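Local coordinates for flagellar basal body protein (Helicobacter pylori, PDB 5NPY) that probably forms part of the flagellar hook, the curved extracellular joint thought to pass motor torque from the basal body to the filament, at residues G422-S425 with M430-A433. Residues are numbered along the deposited sequence; the frame is centred on the assembly and turned at random.
Sequences GFDS and MKSA
Gly422 and Lys431 form an antiparallel hydrogen-bonded pair near the loop end of a beta hairpin, in which strand 430-431 folds back beside the end of strand 411-423. Gly422 N donates to Lys431 O at 2.9 Å, and Lys431 N returns a shorter bond of 2.6 Å to Gly422 O, arriving 39° out of the carbonyl plane. A weaker CA-H...O contact from Met430 CA, at 3.3 Å, joins the N-H bond on Gly422 O.

One step nearer the turn, Phe423 and Met430 make the non-hydrogen-bonded pair, with both side chains on one face of the sheet. The Phe423 ring leans across to Met430 because its CG lies anti to its own carbonyl carbon (chi1 -72°). CD2 meets Met430 CA obliquely at 3.5 Å, and CE2 lies equally close to Met430 CB. Leu199 and Asp458, from loops, touch the Phe423 side chain, while Met430 reaches Ser456 in a loop and Val421 in its partner strand.

On the other face, Lys431 lays its CB against Gly422 O at 3.6 Å, and its chain runs on past Asp424. The opposite charges do not pair: Asp424 OD2 accepts a hydrogen bond from Ala426 N in the turn, and OD1 remains 5.1 Å from Lys431 NZ.

Back among the apolar groups, the thioether chain bends at chi3 (-95°), setting Met430 CE 3.7 Å from Phe423 CZ.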
# COMPACT_ATOMS: atom_id res chain seq x y z
N GLY A 422 -15.01 7.19 -2.35
CA GLY A 422 -16.27 6.91 -1.69
C GLY A 422 -16.20 5.62 -0.87
O GLY A 422 -15.25 4.84 -0.98
N PHE A 423 -17.21 5.41 -0.03
CA PHE A 423 -17.26 4.20 0.80
C PHE A 423 -18.61 3.52 0.70
O PHE A 423 -19.65 4.17 0.82
CB PHE A 423 -16.94 4.50 2.28
CG PHE A 423 -15.50 4.82 2.50
CD1 PHE A 423 -15.06 6.14 2.50
CD2 PHE A 423 -14.57 3.81 2.64
CE1 PHE A 423 -13.72 6.44 2.66
CE2 PHE A 423 -13.22 4.11 2.80
CZ PHE A 423 -12.80 5.42 2.83
N ASP A 424 -18.59 2.20 0.54
CA ASP A 424 -19.82 1.42 0.52
C ASP A 424 -20.58 1.59 1.83
O ASP A 424 -20.03 1.42 2.92
CB ASP A 424 -19.48 -0.04 0.24
CG ASP A 424 -20.71 -0.93 0.09
OD1 ASP A 424 -20.88 -1.49 -1.00
OD2 ASP A 424 -21.47 -1.07 1.07
N SER A 425 -21.86 1.96 1.73
CA SER A 425 -22.59 2.30 2.94
C SER A 425 -22.83 1.10 3.86
O SER A 425 -23.10 1.30 5.05
CB SER A 425 -23.91 2.97 2.56
OG SER A 425 -24.56 2.22 1.54
N MET A 430 -13.67 0.91 0.60
CA MET A 430 -13.53 2.09 -0.24
C MET A 430 -13.90 1.81 -1.70
O MET A 430 -13.61 0.74 -2.25
CB MET A 430 -12.08 2.61 -0.19
CG MET A 430 -11.87 3.98 -0.83
SD MET A 430 -10.14 4.49 -1.11
CE MET A 430 -9.93 5.45 0.44
N LYS A 431 -14.48 2.83 -2.35
CA LYS A 431 -14.90 2.82 -3.76
C LYS A 431 -14.12 3.91 -4.49
O LYS A 431 -14.38 5.10 -4.29
CB LYS A 431 -16.40 3.10 -3.88
CG LYS A 431 -17.36 1.99 -3.47
CD LYS A 431 -18.78 2.40 -3.87
CE LYS A 431 -19.71 1.22 -4.11
NZ LYS A 431 -19.54 0.62 -5.45
N SER A 432 -13.17 3.52 -5.33
CA SER A 432 -12.34 4.53 -5.98
C SER A 432 -11.65 3.90 -7.18
O SER A 432 -11.59 2.68 -7.33
CB SER A 432 -11.30 5.12 -5.02
OG SER A 432 -10.35 4.13 -4.66
N ALA A 433 -11.10 4.76 -8.03
CA ALA A 433 -10.45 4.36 -9.26
C ALA A 433 -8.98 4.74 -9.21
O ALA A 433 -8.64 5.83 -8.74
CB ALA A 433 -11.11 5.03 -10.48